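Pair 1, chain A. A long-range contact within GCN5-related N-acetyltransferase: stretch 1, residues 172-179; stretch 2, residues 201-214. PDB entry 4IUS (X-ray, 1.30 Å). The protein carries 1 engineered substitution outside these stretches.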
# COMPACT_ATOMS: atom_id res chain seq x y z
N PRO A 172 -9.74 22.04 -2.85
CA PRO A 172 -9.19 20.78 -2.31
C PRO A 172 -8.05 21.00 -1.37
O PRO A 172 -7.10 21.71 -1.70
CB PRO A 172 -8.72 20.03 -3.55
CG PRO A 172 -9.45 20.64 -4.67
CD PRO A 172 -9.70 22.08 -4.32
N VAL A 173 -8.14 20.39 -0.20
CA VAL A 173 -7.14 20.53 0.85
C VAL A 173 -6.61 19.21 1.43
O VAL A 173 -5.61 19.23 2.15
CB VAL A 173 -7.59 21.45 2.01
CG1 VAL A 173 -7.86 22.88 1.51
CG2 VAL A 173 -8.82 20.89 2.71
N ALA A 174 -7.29 18.11 1.12
CA ALA A 174 -6.84 16.80 1.63
C ALA A 174 -7.32 15.74 0.67
O ALA A 174 -8.23 15.96 -0.13
CB ALA A 174 -7.33 16.50 3.04
N THR A 175 -6.67 14.58 0.74
CA THR A 175 -6.94 13.53 -0.22
C THR A 175 -6.62 12.15 0.38
O THR A 175 -5.87 12.05 1.34
CB THR A 175 -6.08 13.75 -1.51
OG1 THR A 175 -6.51 12.84 -2.53
CG2 THR A 175 -4.60 13.58 -1.31
N ALA A 176 -7.18 11.12 -0.22
CA ALA A 176 -6.85 9.71 0.03
C ALA A 176 -7.31 8.91 -1.18
O ALA A 176 -8.14 9.37 -1.94
CB ALA A 176 -7.54 9.19 1.31
N ALA A 177 -6.73 7.74 -1.35
CA ALA A 177 -7.00 6.90 -2.52
C ALA A 177 -7.17 5.46 -2.09
O ALA A 177 -6.72 5.06 -0.99
CB ALA A 177 -5.81 7.01 -3.48
N TRP A 178 -7.80 4.67 -2.96
CA TRP A 178 -7.88 3.24 -2.76
C TRP A 178 -7.38 2.52 -4.01
O TRP A 178 -7.56 2.98 -5.13
CB TRP A 178 -9.31 2.79 -2.40
CG TRP A 178 -10.37 2.87 -3.48
CD1 TRP A 178 -10.77 1.87 -4.32
CD2 TRP A 178 -11.23 4.01 -3.78
NE1 TRP A 178 -11.76 2.30 -5.13
CE2 TRP A 178 -12.08 3.60 -4.85
CE3 TRP A 178 -11.32 5.32 -3.31
CZ2 TRP A 178 -13.00 4.46 -5.41
CZ3 TRP A 178 -12.28 6.17 -3.88
CH2 TRP A 178 -13.09 5.75 -4.92
N THR A 179 -6.74 1.38 -3.81
CA THR A 179 -6.25 0.59 -4.88
C THR A 179 -7.34 -0.27 -5.52
O THR A 179 -8.37 -0.51 -4.92
CB THR A 179 -5.09 -0.34 -4.45
OG1 THR A 179 -5.62 -1.28 -3.50
CG2 THR A 179 -3.96 0.44 -3.84
N GLY A 201 -7.98 17.38 11.35
CA GLY A 201 -8.82 16.20 11.12
C GLY A 201 -9.12 15.88 9.67
O GLY A 201 -9.79 14.92 9.43
N LEU A 202 -8.60 16.66 8.71
CA LEU A 202 -9.01 16.53 7.32
C LEU A 202 -8.40 15.28 6.66
O LEU A 202 -9.06 14.70 5.81
CB LEU A 202 -8.65 17.79 6.53
CG LEU A 202 -9.28 19.07 7.10
CD1 LEU A 202 -8.68 20.32 6.44
CD2 LEU A 202 -10.79 19.03 7.00
N GLY A 203 -7.20 14.87 7.07
CA GLY A 203 -6.63 13.61 6.58
C GLY A 203 -7.42 12.40 6.99
O GLY A 203 -7.59 11.47 6.23
N ALA A 204 -7.91 12.44 8.21
CA ALA A 204 -8.78 11.38 8.71
C ALA A 204 -10.11 11.35 7.94
O ALA A 204 -10.62 10.28 7.58
CB ALA A 204 -9.02 11.54 10.23
N LEU A 205 -10.68 12.53 7.64
CA LEU A 205 -11.90 12.57 6.82
C LEU A 205 -11.67 11.96 5.46
O LEU A 205 -12.48 11.20 4.94
CB LEU A 205 -12.46 13.99 6.65
CG LEU A 205 -12.96 14.69 7.90
CD1 LEU A 205 -13.52 16.04 7.45
CD2 LEU A 205 -14.00 13.89 8.67
N ALA A 206 -10.53 12.30 4.86
CA ALA A 206 -10.19 11.79 3.54
C ALA A 206 -10.09 10.27 3.56
O ALA A 206 -10.61 9.55 2.71
CB ALA A 206 -8.92 12.44 3.01
N THR A 207 -9.37 9.78 4.57
CA THR A 207 -9.18 8.33 4.74
C THR A 207 -10.52 7.64 4.90
O THR A 207 -10.80 6.63 4.24
CB THR A 207 -8.31 8.03 5.97
OG1 THR A 207 -7.03 8.68 5.82
CG2 THR A 207 -8.07 6.54 6.14
N ALA A 208 -11.39 8.18 5.74
CA ALA A 208 -12.69 7.59 6.01
C ALA A 208 -13.56 7.57 4.77
O ALA A 208 -14.20 6.58 4.44
CB ALA A 208 -13.37 8.33 7.18
N TYR A 209 -13.57 8.69 4.04
CA TYR A 209 -14.42 8.81 2.86
C TYR A 209 -13.92 7.96 1.72
O TYR A 209 -14.71 7.32 1.03
CB TYR A 209 -14.56 10.31 2.44
CG TYR A 209 -15.58 10.53 1.37
CD1 TYR A 209 -16.94 10.39 1.63
CD2 TYR A 209 -15.19 10.94 0.09
CE1 TYR A 209 -17.85 10.58 0.62
CE2 TYR A 209 -16.13 11.13 -0.90
CZ TYR A 209 -17.46 10.93 -0.62
OH TYR A 209 -18.42 11.14 -1.62
N ALA A 210 -12.60 7.86 1.55
CA ALA A 210 -12.02 6.96 0.55
C ALA A 210 -12.37 5.48 0.87
O ALA A 210 -12.77 4.71 -0.01
CB ALA A 210 -10.52 7.10 0.43
N THR A 211 -12.25 5.12 2.15
CA THR A 211 -12.58 3.77 2.58
C THR A 211 -14.06 3.50 2.27
O THR A 211 -14.43 2.44 1.74
CB THR A 211 -12.29 3.54 4.07
OG1 THR A 211 -10.94 3.87 4.34
CG2 THR A 211 -12.50 2.08 4.43
N GLN A 212 -14.91 4.46 2.63
CA GLN A 212 -16.33 4.30 2.42
C GLN A 212 -16.65 4.12 0.95
O GLN A 212 -17.47 3.28 0.60
CB GLN A 212 -17.07 5.52 2.94
CG GLN A 212 -18.58 5.41 2.85
CD GLN A 212 -19.24 6.66 3.34
OE1 GLN A 212 -19.02 7.72 2.79
NE2 GLN A 212 -19.97 6.55 4.43
N GLN A 213 -16.01 4.87 0.06
CA GLN A 213 -16.26 4.69 -1.34
C GLN A 213 -15.74 3.36 -1.90
O GLN A 213 -16.40 2.71 -2.73
CB GLN A 213 -15.68 5.89 -2.12
CG GLN A 213 -16.30 7.23 -1.74
CD GLN A 213 -17.81 7.15 -1.74
OE1 GLN A 213 -18.41 6.85 -2.76
NE2 GLN A 213 -18.42 7.36 -0.56
N ALA A 214 -14.60 2.90 -1.41
CA ALA A 214 -14.10 1.60 -1.79
C ALA A 214 -15.12 0.51 -1.48
O ALA A 214 -15.33 -0.40 -2.27
CB ALA A 214 -12.75 1.32 -1.10

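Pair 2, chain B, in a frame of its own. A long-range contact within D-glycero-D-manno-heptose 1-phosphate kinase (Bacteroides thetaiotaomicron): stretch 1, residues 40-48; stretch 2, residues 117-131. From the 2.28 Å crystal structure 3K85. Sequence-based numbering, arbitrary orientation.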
# COMPACT_ATOMS: atom_id res chain seq x y z
N TYR B 40 -5.30 -15.88 -14.69
CA TYR B 40 -3.95 -15.64 -15.19
C TYR B 40 -3.59 -15.95 -16.64
O TYR B 40 -4.40 -16.43 -17.43
CB TYR B 40 -2.98 -16.43 -14.31
CG TYR B 40 -3.14 -16.23 -12.82
CD1 TYR B 40 -2.35 -15.29 -12.14
CD2 TYR B 40 -4.03 -17.02 -12.08
CE1 TYR B 40 -2.43 -15.15 -10.75
CE2 TYR B 40 -4.12 -16.89 -10.68
CZ TYR B 40 -3.31 -15.95 -10.03
OH TYR B 40 -3.36 -15.83 -8.65
N ALA B 41 -2.32 -15.65 -16.94
CA ALA B 41 -1.68 -15.90 -18.22
C ALA B 41 -0.51 -16.76 -17.77
O ALA B 41 0.17 -16.43 -16.80
CB ALA B 41 -1.17 -14.60 -18.84
N TYR B 42 -0.26 -17.88 -18.45
CA TYR B 42 0.84 -18.72 -18.02
C TYR B 42 1.78 -18.88 -19.19
O TYR B 42 1.39 -18.73 -20.33
CB TYR B 42 0.36 -20.11 -17.59
CG TYR B 42 -0.82 -20.10 -16.65
CD1 TYR B 42 -0.69 -20.46 -15.30
CD2 TYR B 42 -2.09 -19.75 -17.11
CE1 TYR B 42 -1.80 -20.48 -14.44
CE2 TYR B 42 -3.20 -19.76 -16.26
CZ TYR B 42 -3.05 -20.12 -14.93
OH TYR B 42 -4.17 -20.09 -14.12
N CYS B 43 3.03 -19.19 -18.88
CA CYS B 43 4.01 -19.38 -19.92
C CYS B 43 5.14 -20.21 -19.36
O CYS B 43 5.54 -20.03 -18.21
CB CYS B 43 4.55 -18.02 -20.39
SG CYS B 43 6.04 -18.12 -21.43
N THR B 44 5.61 -21.17 -20.14
CA THR B 44 6.75 -21.94 -19.70
C THR B 44 7.73 -21.95 -20.85
O THR B 44 7.33 -22.05 -22.01
CB THR B 44 6.39 -23.38 -19.27
OG1 THR B 44 7.36 -24.29 -19.80
CG2 THR B 44 4.99 -23.75 -19.72
N ILE B 45 9.00 -21.77 -20.52
CA ILE B 45 10.05 -21.74 -21.52
C ILE B 45 11.14 -22.73 -21.12
O ILE B 45 11.64 -22.71 -20.00
CB ILE B 45 10.65 -20.31 -21.65
CG1 ILE B 45 9.59 -19.35 -22.18
CG2 ILE B 45 11.85 -20.32 -22.60
CD1 ILE B 45 10.08 -17.92 -22.35
N GLU B 46 11.48 -23.61 -22.04
CA GLU B 46 12.51 -24.59 -21.79
C GLU B 46 13.54 -24.51 -22.91
O GLU B 46 13.20 -24.61 -24.09
CB GLU B 46 11.90 -25.99 -21.69
CG GLU B 46 10.84 -26.30 -22.73
CD GLU B 46 10.12 -27.62 -22.46
OE1 GLU B 46 10.79 -28.68 -22.39
OE2 GLU B 46 8.87 -27.60 -22.31
N GLU B 47 14.79 -24.29 -22.53
CA GLU B 47 15.85 -24.19 -23.52
C GLU B 47 16.14 -25.54 -24.17
O GLU B 47 15.97 -26.59 -23.55
CB GLU B 47 17.14 -23.65 -22.90
CG GLU B 47 18.23 -23.45 -23.94
CD GLU B 47 19.62 -23.36 -23.35
OE1 GLU B 47 19.94 -22.33 -22.72
OE2 GLU B 47 20.40 -24.33 -23.53
N THR B 48 16.57 -25.49 -25.42
CA THR B 48 16.89 -26.69 -26.17
C THR B 48 18.08 -26.44 -27.08
O THR B 48 18.38 -25.29 -27.42
CB THR B 48 15.70 -27.15 -27.04
OG1 THR B 48 16.08 -28.30 -27.80
CG2 THR B 48 15.27 -26.04 -28.00
N SER B 117 -2.01 -7.36 -22.47
CA SER B 117 -0.94 -6.80 -21.67
C SER B 117 -0.48 -7.80 -20.60
O SER B 117 0.72 -7.95 -20.34
CB SER B 117 -1.41 -5.51 -21.02
OG SER B 117 -1.88 -4.61 -22.02
N THR B 118 -1.43 -8.49 -19.99
CA THR B 118 -1.08 -9.46 -18.97
C THR B 118 -0.18 -10.53 -19.56
O THR B 118 0.84 -10.88 -18.96
CB THR B 118 -2.34 -10.11 -18.38
OG1 THR B 118 -3.00 -9.17 -17.53
CG2 THR B 118 -1.99 -11.35 -17.57
N MSE B 119 -0.53 -11.01 -20.76
CA MSE B 119 0.28 -12.04 -21.41
C MSE B 119 1.68 -11.57 -21.80
O MSE B 119 2.66 -12.33 -21.67
CB MSE B 119 -0.43 -12.60 -22.65
CG MSE B 119 0.41 -13.61 -23.44
SE MSE B 119 0.98 -15.17 -22.40
CE MSE B 119 -0.77 -15.99 -22.22
N VAL B 120 1.79 -10.33 -22.28
CA VAL B 120 3.10 -9.77 -22.64
C VAL B 120 3.97 -9.73 -21.37
O VAL B 120 5.14 -10.12 -21.40
CB VAL B 120 2.96 -8.33 -23.22
CG1 VAL B 120 4.34 -7.68 -23.34
CG2 VAL B 120 2.28 -8.37 -24.58
N VAL B 121 3.39 -9.27 -20.26
CA VAL B 121 4.13 -9.23 -19.01
C VAL B 121 4.57 -10.64 -18.63
O VAL B 121 5.72 -10.88 -18.30
CB VAL B 121 3.26 -8.65 -17.85
CG1 VAL B 121 4.03 -8.72 -16.51
CG2 VAL B 121 2.87 -7.20 -18.19
N CYS B 122 3.63 -11.58 -18.68
CA CYS B 122 3.94 -12.96 -18.36
C CYS B 122 5.10 -13.48 -19.20
O CYS B 122 6.06 -14.04 -18.69
CB CYS B 122 2.70 -13.84 -18.58
SG CYS B 122 2.98 -15.57 -18.17
N ILE B 123 5.01 -13.28 -20.51
CA ILE B 123 6.08 -13.74 -21.39
C ILE B 123 7.40 -13.07 -21.00
O ILE B 123 8.44 -13.73 -20.93
CB ILE B 123 5.76 -13.43 -22.87
CG1 ILE B 123 4.50 -14.19 -23.29
CG2 ILE B 123 6.93 -13.83 -23.75
CD1 ILE B 123 4.02 -13.84 -24.68
N LEU B 124 7.35 -11.76 -20.75
CA LEU B 124 8.54 -11.02 -20.34
C LEU B 124 9.14 -11.65 -19.08
O LEU B 124 10.35 -11.86 -18.98
CB LEU B 124 8.19 -9.56 -20.07
CG LEU B 124 8.47 -8.63 -21.26
CD1 LEU B 124 7.86 -7.26 -21.02
CD2 LEU B 124 9.97 -8.53 -21.46
N LYS B 125 8.27 -11.94 -18.12
CA LYS B 125 8.71 -12.54 -16.88
C LYS B 125 9.42 -13.87 -17.13
O LYS B 125 10.43 -14.17 -16.48
CB LYS B 125 7.53 -12.73 -15.93
CG LYS B 125 7.52 -11.73 -14.78
CD LYS B 125 8.81 -11.85 -13.96
CE LYS B 125 8.75 -11.05 -12.68
NZ LYS B 125 8.32 -9.65 -12.96
N ALA B 126 8.91 -14.67 -18.07
CA ALA B 126 9.56 -15.94 -18.35
C ALA B 126 10.96 -15.66 -18.88
O ALA B 126 11.93 -16.26 -18.42
CB ALA B 126 8.77 -16.75 -19.36
N PHE B 127 11.07 -14.72 -19.82
CA PHE B 127 12.39 -14.37 -20.37
C PHE B 127 13.31 -13.81 -19.30
O PHE B 127 14.49 -14.20 -19.22
CB PHE B 127 12.25 -13.38 -21.54
CG PHE B 127 11.95 -14.03 -22.87
CD1 PHE B 127 12.94 -14.72 -23.56
CD2 PHE B 127 10.66 -14.00 -23.40
CE1 PHE B 127 12.65 -15.36 -24.78
CE2 PHE B 127 10.37 -14.63 -24.61
CZ PHE B 127 11.37 -15.31 -25.29
N ILE B 128 12.79 -12.91 -18.46
CA ILE B 128 13.61 -12.33 -17.39
C ILE B 128 14.15 -13.44 -16.48
O ILE B 128 15.35 -13.48 -16.17
CB ILE B 128 12.78 -11.34 -16.54
CG1 ILE B 128 12.31 -10.18 -17.41
CG2 ILE B 128 13.61 -10.87 -15.34
CD1 ILE B 128 11.30 -9.26 -16.75
N GLU B 129 13.27 -14.33 -16.05
CA GLU B 129 13.65 -15.46 -15.20
C GLU B 129 14.68 -16.32 -15.95
O GLU B 129 15.72 -16.70 -15.42
CB GLU B 129 12.41 -16.30 -14.89
CG GLU B 129 12.62 -17.42 -13.89
CD GLU B 129 13.10 -16.91 -12.55
OE1 GLU B 129 12.54 -15.89 -12.07
OE2 GLU B 129 14.02 -17.53 -11.98
N TRP B 130 14.34 -16.62 -17.20
CA TRP B 130 15.16 -17.41 -18.11
C TRP B 130 16.58 -16.82 -18.27
O TRP B 130 17.58 -17.47 -17.96
CB TRP B 130 14.39 -17.45 -19.46
CG TRP B 130 15.04 -18.00 -20.71
CD1 TRP B 130 14.66 -17.73 -22.01
CD2 TRP B 130 16.12 -18.93 -20.81
NE1 TRP B 130 15.43 -18.43 -22.90
CE2 TRP B 130 16.34 -19.18 -22.19
CE3 TRP B 130 16.92 -19.59 -19.87
CZ2 TRP B 130 17.33 -20.05 -22.64
CZ3 TRP B 130 17.91 -20.46 -20.33
CH2 TRP B 130 18.10 -20.68 -21.70
N LEU B 131 16.67 -15.56 -18.70
CA LEU B 131 17.97 -14.94 -18.95
C LEU B 131 18.52 -14.00 -17.86
O LEU B 131 19.37 -13.16 -18.15
CB LEU B 131 17.92 -14.20 -20.28
CG LEU B 131 17.15 -14.95 -21.39
CD1 LEU B 131 16.80 -14.00 -22.51
CD2 LEU B 131 17.97 -16.11 -21.89

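In both pairs a strand lies along a helix with the two segments running in roughly the same direction, at 32° in pair 1 and 30° in pair 2, and 14 central residues superpose with an RMSD of 0.7 Å. The axes approach to 6.7 Å in pair 1 and 7.7 Å in pair 2. No clear hydrogen bond joins strand to helix in either pair, so the contact rests chiefly on the fit of side chains. Alternation along the strand directs every second residue at the helix: Ala A174, Ala A176 and Trp A178 match Ala B41, Cys B43 and Ile B45. The helix answers with residues spaced four apart, Leu A202, Ala A206 and Ala A210, matched by Thr B118, Cys B122 and Ala B126.

At the first position both strands use alanine, whose single methyl lets the backbones come close. Ala A174 CB lies 3.9 Å from Leu A202 CB; Ala B41 CB lies 3.6 Å from Thr B118 CG2, the methyl of a side chain whose hydroxyl is satisfied elsewhere in the structure. Next to these, Gly A203 has no side chain, whereas its counterpart Met B119, a selenomethionine, starts sideways and curls back until its CE is 3.7 Å from Ala B41 CB.

In the middle, pair 1 packs methyl on methyl: Ala A176 CB is 3.9 Å from Ala A206 CB and 3.7 Å from Ala A210 CB. Pair 2 places cysteines at the first two of these matched positions, still small but more extended. Cys B122 SG reaches Cys B43 CB at 3.7 Å, and Cys B43 SG reaches Ala B126 CB at 3.7 Å, so the sulfurs help fill the wider gap between the axes.

The last layer exchanges large for small. In pair 1 the strand supplies the bulk: Trp A178 lays its indole beside the helix, with Ala A214 CB, a methyl small enough to sit close, over one face, 3.7 Å from Trp A178 CG, and Gln A213 CB 3.8 Å from Trp A178 CH2. In pair 2 the helix carries the aromatic ring, Trp B130 matching Ala A214, and the strand supplies Ile B45. Ile B45 CG2 lies over a face of the indole, 3.9 Å from Trp B130 CD1, while Ile B45 CD1 packs 3.5 Å from Ala B126 CB and covers a face of Phe B127, so one branched side chain serves two rings. Both pairs close this end with aliphatic carbon against an aromatic face, roles reversed.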